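Local coordinates for protein metal-dependent hydrolase (PDB 2F6K) that probably catalyses the metal-dependent decarboxylation of aminocarboxymuconate semialdehyde, as a manganese-binding member of the amidohydrolase superfamily, at residues E138-Y141 / Q142-A146; I167-V171 / P172-F176; R247-P250 / T251-S254. All coordinates share one frame; numbering follows the deposited sequence.

Contact 1: residues E138-Y141 / Q142-A146; sequences ERVY and QELDA
E138-Y141 and the residues from Q142 on follow one another along the short helix 138-145, one of the outer helices of the amidohydrolase (beta/alpha)8 barrel. Backbone bonds of the alpha-helical i to i+4 kind join them: E138 O accepts from Q142 N and R139 O from E143 N, while V140 O takes L144 N at a poorer N-H...O angle of 142°. The last of the four, D145 N to Y141 O, is the shortest at 2.7 Å.

Over this frame Q142 folds back along the preceding turn. Its CG sits 3.2 Å from E138 O, and with chi2 at 175° the chain runs on extended until OE1 comes 3.5 Å from R139 CA. The side chains of Q142 and R139 lie alongside each other and point the same way, but the amide and guanidinium planes are turned 74° apart; what meets is Q142 OE1 and R139 CG, 4.0 Å apart. The charged end of R139 goes on to a salt bridge with E102. E143 CG, anti to its own carbonyl carbon, lies 3.4 Å from R139 O; the bend that follows at chi2 swings the carboxylate toward a water 3.0 Å from E143 OE2. The same water is also 3.2 Å from R139 O and can bridge the two, though it cannot serve every acceptor around it at once, while E143 OE1 pairs with R147. On the buried flank V140 CG1 and L144 CD1 touch side by side at 4.0 Å.

That V140-L144 flank rests on helix 102-114, at A105 and V109. Y141 turns to other neighbours, set edge-to-face with F132 and F192 and bonded through OH to S134 O, and D145 reaches N198 just before strand 200-203. In the chain the helix comes between barrel strands 120-124 and 150-154, with R139 also packing on L103 of the second subunit.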
ATOM      1  N   GLU A 138      15.268   9.245 -17.821  1.00 36.03           N
ATOM      2  CA  GLU A 138      15.558  10.337 -18.744  1.00 38.34           C
ATOM      3  C   GLU A 138      16.425   9.924 -19.926  1.00 36.93           C
ATOM      4  O   GLU A 138      16.091  10.206 -21.075  1.00 36.00           O
ATOM      5  CB  GLU A 138      16.237  11.502 -18.032  1.00 41.10           C
ATOM      6  CG  GLU A 138      15.346  12.243 -17.058  1.00 50.70           C
ATOM      7  CD  GLU A 138      15.932  13.587 -16.652  1.00 57.00           C
ATOM      8  OE1 GLU A 138      17.178  13.676 -16.498  1.00 55.73           O
ATOM      9  OE2 GLU A 138      15.139  14.544 -16.482  1.00 56.11           O
ATOM     10  N   ARG A 139      17.543   9.263 -19.655  1.00 35.77           N
ATOM     11  CA  ARG A 139      18.428   8.857 -20.741  1.00 35.36           C
ATOM     12  C   ARG A 139      17.702   8.001 -21.770  1.00 35.01           C
ATOM     13  O   ARG A 139      18.048   8.019 -22.955  1.00 35.68           O
ATOM     14  CB  ARG A 139      19.652   8.127 -20.179  1.00 35.60           C
ATOM     15  CG  ARG A 139      20.508   9.031 -19.292  1.00 37.02           C
ATOM     16  CD  ARG A 139      21.766   8.347 -18.798  1.00 37.98           C
ATOM     17  NE  ARG A 139      22.543   9.217 -17.916  1.00 45.30           N
ATOM     18  CZ  ARG A 139      22.251   9.460 -16.638  1.00 43.47           C
ATOM     19  NH1 ARG A 139      21.194   8.899 -16.067  1.00 37.17           N
ATOM     20  NH2 ARG A 139      23.020  10.274 -15.926  1.00 40.84           N
ATOM     21  N   VAL A 140      16.683   7.270 -21.324  1.00 33.19           N
ATOM     22  CA  VAL A 140      15.913   6.428 -22.234  1.00 31.93           C
ATOM     23  C   VAL A 140      15.066   7.319 -23.133  1.00 31.85           C
ATOM     24  O   VAL A 140      14.942   7.064 -24.328  1.00 31.03           O
ATOM     25  CB  VAL A 140      14.974   5.450 -21.479  1.00 33.30           C
ATOM     26  CG1 VAL A 140      14.153   4.639 -22.477  1.00 25.25           C
ATOM     27  CG2 VAL A 140      15.788   4.511 -20.608  1.00 32.37           C
ATOM     28  N   TYR A 141      14.485   8.366 -22.555  1.00 32.27           N
ATOM     29  CA  TYR A 141      13.663   9.294 -23.330  1.00 33.36           C
ATOM     30  C   TYR A 141      14.514  10.000 -24.388  1.00 33.85           C
ATOM     31  O   TYR A 141      14.107  10.123 -25.546  1.00 34.74           O
ATOM     32  CB  TYR A 141      13.009  10.344 -22.419  1.00 31.86           C
ATOM     33  CG  TYR A 141      12.301   9.770 -21.218  1.00 31.48           C
ATOM     34  CD1 TYR A 141      11.647   8.536 -21.291  1.00 30.28           C
ATOM     35  CD2 TYR A 141      12.266  10.463 -20.014  1.00 27.68           C
ATOM     36  CE1 TYR A 141      10.980   8.005 -20.194  1.00 31.05           C
ATOM     37  CE2 TYR A 141      11.595   9.943 -18.910  1.00 28.67           C
ATOM     38  CZ  TYR A 141      10.958   8.712 -19.008  1.00 30.95           C
ATOM     39  OH  TYR A 141      10.307   8.179 -17.921  1.00 32.14           O
ATOM     40  N   GLN A 142      15.698  10.453 -23.989  1.00 33.38           N
ATOM     41  CA  GLN A 142      16.595  11.146 -24.907  1.00 32.65           C
ATOM     42  C   GLN A 142      16.919  10.288 -26.124  1.00 31.55           C
ATOM     43  O   GLN A 142      16.875  10.768 -27.252  1.00 30.90           O
ATOM     44  CB  GLN A 142      17.876  11.543 -24.180  1.00 30.93           C
ATOM     45  CG  GLN A 142      17.613  12.379 -22.949  1.00 34.62           C
ATOM     46  CD  GLN A 142      18.873  12.663 -22.159  1.00 37.51           C
ATOM     47  OE1 GLN A 142      19.766  11.820 -22.062  1.00 40.92           O
ATOM     48  NE2 GLN A 142      18.945  13.850 -21.573  1.00 39.47           N
ATOM     49  N   GLU A 143      17.237   9.020 -25.899  1.00 32.57           N
ATOM     50  CA  GLU A 143      17.547   8.122 -27.005  1.00 34.44           C
ATOM     51  C   GLU A 143      16.340   7.924 -27.914  1.00 35.26           C
ATOM     52  O   GLU A 143      16.488   7.725 -29.119  1.00 36.43           O
ATOM     53  CB  GLU A 143      18.005   6.762 -26.480  1.00 34.07           C
ATOM     54  CG  GLU A 143      19.401   6.748 -25.860  1.00 40.99           C
ATOM     55  CD  GLU A 143      20.490   7.199 -26.831  1.00 40.95           C
ATOM     56  OE1 GLU A 143      20.308   7.044 -28.060  1.00 43.24           O
ATOM     57  OE2 GLU A 143      21.535   7.695 -26.362  1.00 42.84           O
ATOM     58  N   LEU A 144      15.146   7.975 -27.326  1.00 34.54           N
ATOM     59  CA  LEU A 144      13.916   7.790 -28.081  1.00 33.91           C
ATOM     60  C   LEU A 144      13.540   9.049 -28.840  1.00 32.98           C
ATOM     61  O   LEU A 144      13.069   8.979 -29.971  1.00 32.84           O
ATOM     62  CB  LEU A 144      12.771   7.381 -27.144  1.00 33.97           C
ATOM     63  CG  LEU A 144      12.759   5.918 -26.685  1.00 33.35           C
ATOM     64  CD1 LEU A 144      11.823   5.733 -25.496  1.00 29.70           C
ATOM     65  CD2 LEU A 144      12.336   5.037 -27.841  1.00 30.35           C
ATOM     66  N   ASP A 145      13.750  10.204 -28.220  1.00 34.53           N
ATOM     67  CA  ASP A 145      13.412  11.462 -28.874  1.00 36.13           C
ATOM     68  C   ASP A 145      14.354  11.734 -30.045  1.00 36.32           C
ATOM     69  O   ASP A 145      13.956  12.296 -31.064  1.00 36.94           O
ATOM     70  CB  ASP A 145      13.484  12.624 -27.883  1.00 37.45           C
ATOM     71  CG  ASP A 145      12.860  13.899 -28.436  1.00 40.53           C
ATOM     72  OD1 ASP A 145      11.620  13.956 -28.579  1.00 40.83           O
ATOM     73  OD2 ASP A 145      13.610  14.843 -28.738  1.00 43.29           O
ATOM     74  N   ALA A 146      15.607  11.326 -29.901  1.00 36.22           N
ATOM     75  CA  ALA A 146      16.583  11.544 -30.959  1.00 35.33           C
ATOM     76  C   ALA A 146      16.209  10.763 -32.219  1.00 33.79           C
ATOM     77  O   ALA A 146      16.640  11.104 -33.322  1.00 33.83           O
ATOM     78  CB  ALA A 146      17.973  11.145 -30.478  1.00 31.40           C
TER
HETATM   79  O   HOH W   1      20.950   9.158 -23.792  1.00 55.52           O

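Contact 2: residues I167-V171 / P172-F176; sequences IDLPV and PLLGF
The ring of F176 is met obliquely at CE1 by V171 CG1, 3.7 Å away, and one of its faces is covered by P172 CA, which stands 3.4 Å above the ring plane, displaced toward the rim. V171 and F176 cross at about a right angle; having CG1 anti to the backbone N (chi1 177°) is what carries that methyl to the ring. Their backbones are joined as well, F176 N donating to V171 O over 3.0 Å, tilted from the carbonyl plane. This i to i+5 bond is of the pi-helical kind, a wider loop than the alpha-helical one, in the first turn of helix 171-189.

One step earlier, L173 N reaches P170 O at 3.3 Å, but from above the carbonyl plane, an i to i+3 bond where the chain passes from loop to helix. P172, with no N-H to give, fits this opening turn. Around it the apolar groups close in: L173 CD1 touches both L169 CD1 and P170 CD at 3.9 Å, while the other L169 methyl, CD2, meets L174 CB, the two leucines crossing at about a right angle. An alanine at L173 would take away CG with both methyls and would probably leave L169 CD1 and P170 CD facing a gap beside Y220 of the third subunit, which packs on all three residues.

Helix 171-189 starts here, at the end of the long loop that leaves strand 150-154. F176 packs on S58 and P155, in the loops that follow strands 49-55 and 150-154, its side chain about 6 Å from the bound manganese ion, so this helix start borders the metal site. V171 is held by backbone bonds to D28, and P172 O is bonded to R216 of the third subunit.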
ATOM      1  N   ILE A 167     -12.893  -6.494  -4.605  1.00 37.18           N
ATOM      2  CA  ILE A 167     -12.206  -7.766  -4.417  1.00 37.36           C
ATOM      3  C   ILE A 167     -12.426  -8.745  -5.569  1.00 37.92           C
ATOM      4  O   ILE A 167     -13.563  -9.075  -5.911  1.00 38.40           O
ATOM      5  CB  ILE A 167     -12.638  -8.448  -3.096  1.00 36.19           C
ATOM      6  CG1 ILE A 167     -12.136  -7.627  -1.903  1.00 36.89           C
ATOM      7  CG2 ILE A 167     -12.093  -9.881  -3.036  1.00 32.40           C
ATOM      8  CD1 ILE A 167     -12.475  -8.231  -0.538  1.00 38.67           C
ATOM      9  N   ASP A 168     -11.318  -9.199  -6.150  1.00 37.99           N
ATOM     10  CA  ASP A 168     -11.316 -10.145  -7.264  1.00 38.19           C
ATOM     11  C   ASP A 168     -11.750  -9.583  -8.614  1.00 36.10           C
ATOM     12  O   ASP A 168     -11.957 -10.340  -9.566  1.00 36.95           O
ATOM     13  CB  ASP A 168     -12.166 -11.374  -6.927  1.00 42.18           C
ATOM     14  CG  ASP A 168     -11.580 -12.185  -5.796  1.00 48.39           C
ATOM     15  OD1 ASP A 168     -10.383 -12.547  -5.896  1.00 49.08           O
ATOM     16  OD2 ASP A 168     -12.311 -12.458  -4.812  1.00 50.63           O
ATOM     17  N   LEU A 169     -11.895  -8.265  -8.706  1.00 34.79           N
ATOM     18  CA  LEU A 169     -12.281  -7.655  -9.979  1.00 33.78           C
ATOM     19  C   LEU A 169     -11.057  -7.729 -10.883  1.00 32.70           C
ATOM     20  O   LEU A 169      -9.999  -7.207 -10.530  1.00 32.30           O
ATOM     21  CB  LEU A 169     -12.672  -6.190  -9.789  1.00 31.34           C
ATOM     22  CG  LEU A 169     -13.085  -5.490 -11.083  1.00 31.21           C
ATOM     23  CD1 LEU A 169     -14.440  -6.027 -11.517  1.00 27.70           C
ATOM     24  CD2 LEU A 169     -13.136  -3.979 -10.876  1.00 28.64           C
ATOM     25  N   PRO A 170     -11.171  -8.393 -12.049  1.00 34.16           N
ATOM     26  CA  PRO A 170     -10.006  -8.479 -12.937  1.00 34.79           C
ATOM     27  C   PRO A 170      -9.369  -7.099 -13.156  1.00 35.33           C
ATOM     28  O   PRO A 170     -10.066  -6.100 -13.332  1.00 35.43           O
ATOM     29  CB  PRO A 170     -10.588  -9.090 -14.213  1.00 34.23           C
ATOM     30  CG  PRO A 170     -11.670  -9.985 -13.680  1.00 34.05           C
ATOM     31  CD  PRO A 170     -12.326  -9.106 -12.625  1.00 33.91           C
ATOM     32  N   VAL A 171      -8.039  -7.067 -13.118  1.00 34.92           N
ATOM     33  CA  VAL A 171      -7.267  -5.840 -13.277  1.00 36.87           C
ATOM     34  C   VAL A 171      -7.529  -5.044 -14.558  1.00 37.11           C
ATOM     35  O   VAL A 171      -7.599  -3.814 -14.524  1.00 37.96           O
ATOM     36  CB  VAL A 171      -5.754  -6.144 -13.185  1.00 37.82           C
ATOM     37  CG1 VAL A 171      -4.942  -4.873 -13.414  1.00 38.65           C
ATOM     38  CG2 VAL A 171      -5.439  -6.747 -11.824  1.00 36.31           C
ATOM     39  N   PRO A 172      -7.669  -5.730 -15.703  1.00 36.69           N
ATOM     40  CA  PRO A 172      -7.917  -5.032 -16.969  1.00 38.29           C
ATOM     41  C   PRO A 172      -9.225  -4.232 -17.044  1.00 38.10           C
ATOM     42  O   PRO A 172      -9.332  -3.296 -17.840  1.00 38.18           O
ATOM     43  CB  PRO A 172      -7.881  -6.162 -18.001  1.00 36.76           C
ATOM     44  CG  PRO A 172      -6.940  -7.143 -17.394  1.00 37.59           C
ATOM     45  CD  PRO A 172      -7.401  -7.156 -15.949  1.00 38.01           C
ATOM     46  N   LEU A 173     -10.207  -4.601 -16.225  1.00 35.55           N
ATOM     47  CA  LEU A 173     -11.502  -3.926 -16.229  1.00 34.02           C
ATOM     48  C   LEU A 173     -11.509  -2.505 -15.663  1.00 32.68           C
ATOM     49  O   LEU A 173     -12.210  -1.647 -16.179  1.00 33.44           O
ATOM     50  CB  LEU A 173     -12.538  -4.776 -15.490  1.00 33.26           C
ATOM     51  CG  LEU A 173     -12.830  -6.168 -16.067  1.00 34.25           C
ATOM     52  CD1 LEU A 173     -13.948  -6.814 -15.260  1.00 30.87           C
ATOM     53  CD2 LEU A 173     -13.238  -6.065 -17.525  1.00 29.29           C
ATOM     54  N   LEU A 174     -10.741  -2.254 -14.609  1.00 30.98           N
ATOM     55  CA  LEU A 174     -10.690  -0.924 -14.015  1.00 30.20           C
ATOM     56  C   LEU A 174      -9.245  -0.497 -13.714  1.00 32.31           C
ATOM     57  O   LEU A 174      -8.874   0.668 -13.899  1.00 30.87           O
ATOM     58  CB  LEU A 174     -11.516  -0.889 -12.722  1.00 30.36           C
ATOM     59  CG  LEU A 174     -11.416   0.410 -11.915  1.00 30.77           C
ATOM     60  CD1 LEU A 174     -12.085   1.543 -12.680  1.00 30.63           C
ATOM     61  CD2 LEU A 174     -12.062   0.224 -10.558  1.00 28.78           C
ATOM     62  N   GLY A 175      -8.437  -1.450 -13.255  1.00 30.49           N
ATOM     63  CA  GLY A 175      -7.052  -1.162 -12.931  1.00 29.46           C
ATOM     64  C   GLY A 175      -6.241  -0.601 -14.086  1.00 30.58           C
ATOM     65  O   GLY A 175      -5.542   0.410 -13.940  1.00 30.85           O
ATOM     66  N   PHE A 176      -6.317  -1.252 -15.240  1.00 29.50           N
ATOM     67  CA  PHE A 176      -5.573  -0.779 -16.397  1.00 29.76           C
ATOM     68  C   PHE A 176      -5.883   0.690 -16.687  1.00 31.11           C
ATOM     69  O   PHE A 176      -4.976   1.496 -16.889  1.00 29.03           O
ATOM     70  CB  PHE A 176      -5.901  -1.629 -17.623  1.00 27.70           C
ATOM     71  CG  PHE A 176      -5.109  -2.906 -17.713  1.00 25.62           C
ATOM     72  CD1 PHE A 176      -4.193  -3.253 -16.724  1.00 23.81           C
ATOM     73  CD2 PHE A 176      -5.276  -3.761 -18.804  1.00 25.31           C
ATOM     74  CE1 PHE A 176      -3.449  -4.433 -16.821  1.00 22.96           C
ATOM     75  CE2 PHE A 176      -4.539  -4.945 -18.911  1.00 25.36           C
ATOM     76  CZ  PHE A 176      -3.625  -5.282 -17.923  1.00 23.65           C
TER

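Contact 3: residues R247-P250 / T251-S254; sequences RQLP and TLMS
R247 gives its carbonyl oxygen to T251 twice: T251 N and T251 OG1 each lie 3.2 Å from R247 O, the hydroxyl coming from above the carbonyl plane, 41° out of it. T251 OG1 can do this because it stands beside its own backbone N (chi1 -65°). The guanidinium of R247 leads away, to D215 and S254 of the third subunit. Next, Q248 O takes L252 N over 3.1 Å in a nearly straight bond. These turns make up helix 248-252, the connecting helix of the beta-alpha-beta crossover from strand 237-239 to strand 261-262, and L252 and M253 both lean on L261 of the latter strand. L249 O receives M253 N at 3.0 Å, and the L249 side chain is crossed at a slant by that of M253, a selenomethionine: L249 CD1 lies 3.7 Å from M253 CG and 4.0 Å from M253 SE. A bend at chi3 (-58°) then turns the M253 chain end back, so that its CE comes over the backbone of P250, close to P250 CA. M253 N also makes a weak bond to P250 O, and past it S254 OG returns to T251 O, 2.8 Å away and in the carbonyl plane, beside the bond from S254 N.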
ATOM      1  N   ARG A 247     -19.787   5.466 -26.071  1.00 30.78           N
ATOM      2  CA  ARG A 247     -19.425   6.660 -25.324  1.00 30.68           C
ATOM      3  C   ARG A 247     -17.972   7.129 -25.342  1.00 31.60           C
ATOM      4  O   ARG A 247     -17.701   8.284 -25.668  1.00 33.12           O
ATOM      5  CB  ARG A 247     -19.893   6.504 -23.875  1.00 30.41           C
ATOM      6  CG  ARG A 247     -21.399   6.716 -23.679  1.00 28.74           C
ATOM      7  CD  ARG A 247     -21.863   6.129 -22.350  1.00 28.61           C
ATOM      8  NE  ARG A 247     -22.155   4.702 -22.477  1.00 26.74           N
ATOM      9  CZ  ARG A 247     -23.291   4.227 -22.978  1.00 30.96           C
ATOM     10  NH1 ARG A 247     -24.228   5.069 -23.382  1.00 31.15           N
ATOM     11  NH2 ARG A 247     -23.486   2.920 -23.098  1.00 27.80           N
ATOM     12  N   GLN A 248     -17.047   6.240 -24.997  1.00 31.21           N
ATOM     13  CA  GLN A 248     -15.631   6.589 -24.925  1.00 30.84           C
ATOM     14  C   GLN A 248     -15.022   7.255 -26.158  1.00 30.84           C
ATOM     15  O   GLN A 248     -14.588   8.402 -26.086  1.00 29.43           O
ATOM     16  CB  GLN A 248     -14.801   5.359 -24.567  1.00 33.76           C
ATOM     17  CG  GLN A 248     -13.420   5.712 -24.036  1.00 34.51           C
ATOM     18  CD  GLN A 248     -12.541   4.498 -23.843  1.00 34.79           C
ATOM     19  OE1 GLN A 248     -11.566   4.539 -23.095  1.00 36.79           O
ATOM     20  NE2 GLN A 248     -12.879   3.408 -24.524  1.00 37.90           N
ATOM     21  N   LEU A 249     -14.974   6.543 -27.279  1.00 30.89           N
ATOM     22  CA  LEU A 249     -14.393   7.107 -28.493  1.00 31.39           C
ATOM     23  C   LEU A 249     -14.984   8.464 -28.875  1.00 31.57           C
ATOM     24  O   LEU A 249     -14.240   9.399 -29.167  1.00 30.24           O
ATOM     25  CB  LEU A 249     -14.522   6.130 -29.660  1.00 31.56           C
ATOM     26  CG  LEU A 249     -13.949   6.642 -30.987  1.00 32.27           C
ATOM     27  CD1 LEU A 249     -12.603   7.317 -30.763  1.00 33.63           C
ATOM     28  CD2 LEU A 249     -13.833   5.483 -31.957  1.00 28.20           C
ATOM     29  N   PRO A 250     -16.326   8.590 -28.887  1.00 32.62           N
ATOM     30  CA  PRO A 250     -16.946   9.876 -29.238  1.00 32.61           C
ATOM     31  C   PRO A 250     -16.449  11.035 -28.356  1.00 32.03           C
ATOM     32  O   PRO A 250     -16.238  12.150 -28.845  1.00 31.57           O
ATOM     33  CB  PRO A 250     -18.435   9.600 -29.051  1.00 29.65           C
ATOM     34  CG  PRO A 250     -18.542   8.164 -29.493  1.00 33.23           C
ATOM     35  CD  PRO A 250     -17.349   7.531 -28.782  1.00 32.74           C
ATOM     36  N   THR A 251     -16.264  10.778 -27.062  1.00 30.12           N
ATOM     37  CA  THR A 251     -15.786  11.826 -26.171  1.00 31.04           C
ATOM     38  C   THR A 251     -14.351  12.205 -26.556  1.00 30.63           C
ATOM     39  O   THR A 251     -14.021  13.389 -26.687  1.00 29.74           O
ATOM     40  CB  THR A 251     -15.820  11.374 -24.690  1.00 31.27           C
ATOM     41  OG1 THR A 251     -17.176  11.150 -24.283  1.00 36.02           O
ATOM     42  CG2 THR A 251     -15.214  12.443 -23.793  1.00 28.67           C
ATOM     43  N   LEU A 252     -13.519  11.189 -26.764  1.00 30.41           N
ATOM     44  CA  LEU A 252     -12.121  11.376 -27.129  1.00 32.97           C
ATOM     45  C   LEU A 252     -11.923  12.192 -28.407  1.00 35.39           C
ATOM     46  O   LEU A 252     -10.931  12.910 -28.545  1.00 35.90           O
ATOM     47  CB  LEU A 252     -11.445  10.013 -27.301  1.00 31.62           C
ATOM     48  CG  LEU A 252     -10.015  10.048 -27.856  1.00 32.20           C
ATOM     49  CD1 LEU A 252      -9.072  10.623 -26.812  1.00 28.83           C
ATOM     50  CD2 LEU A 252      -9.578   8.646 -28.252  1.00 31.05           C
HETATM   51  N   MSE A 253     -12.863  12.085 -29.339  1.00 36.00           N
HETATM   52  CA  MSE A 253     -12.743  12.798 -30.604  1.00 37.51           C
HETATM   53  C   MSE A 253     -12.936  14.305 -30.498  1.00 36.21           C
HETATM   54  O   MSE A 253     -12.638  15.040 -31.442  1.00 33.78           O
HETATM   55  CB  MSE A 253     -13.694  12.192 -31.640  1.00 39.47           C
HETATM   56  CG  MSE A 253     -13.347  10.737 -31.947  1.00 49.06           C
HETATM   57 SE   MSE A 253     -14.439   9.874 -33.284  1.00 61.96          SE
HETATM   58  CE  MSE A 253     -16.144  10.109 -32.424  1.00 59.06           C
ATOM     59  N   SER A 254     -13.421  14.770 -29.354  1.00 32.37           N
ATOM     60  CA  SER A 254     -13.584  16.203 -29.166  1.00 32.44           C
ATOM     61  C   SER A 254     -12.273  16.764 -28.595  1.00 31.32           C
ATOM     62  O   SER A 254     -12.133  17.977 -28.409  1.00 31.12           O
ATOM     63  CB  SER A 254     -14.730  16.492 -28.196  1.00 30.83           C
ATOM     64  OG  SER A 254     -14.369  16.147 -26.871  1.00 34.15           O
TER

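How the contacts relate
The three contacts follow one another along the chain without touching. Contact 1 is the remote one of the three, its centre 32 Å from that of contact 2, on the opposite side of the chain's centre, and 31 Å from that of contact 3. Contacts 2 and 3 are nearer, 22 Å between centres and about 9 Å between nearest atoms, and both meet the third subunit, whereas contact 1 reaches the second. Contact 2 comes closest to the manganese ion held by H7, H9, H154 and D266: the F176 side chain is about 6 Å from it, that of Q248 about 13 Å. Contacts 1 and 3 precede strand 150-154, which ends in H154, and strand 261-262, which is followed shortly by D266.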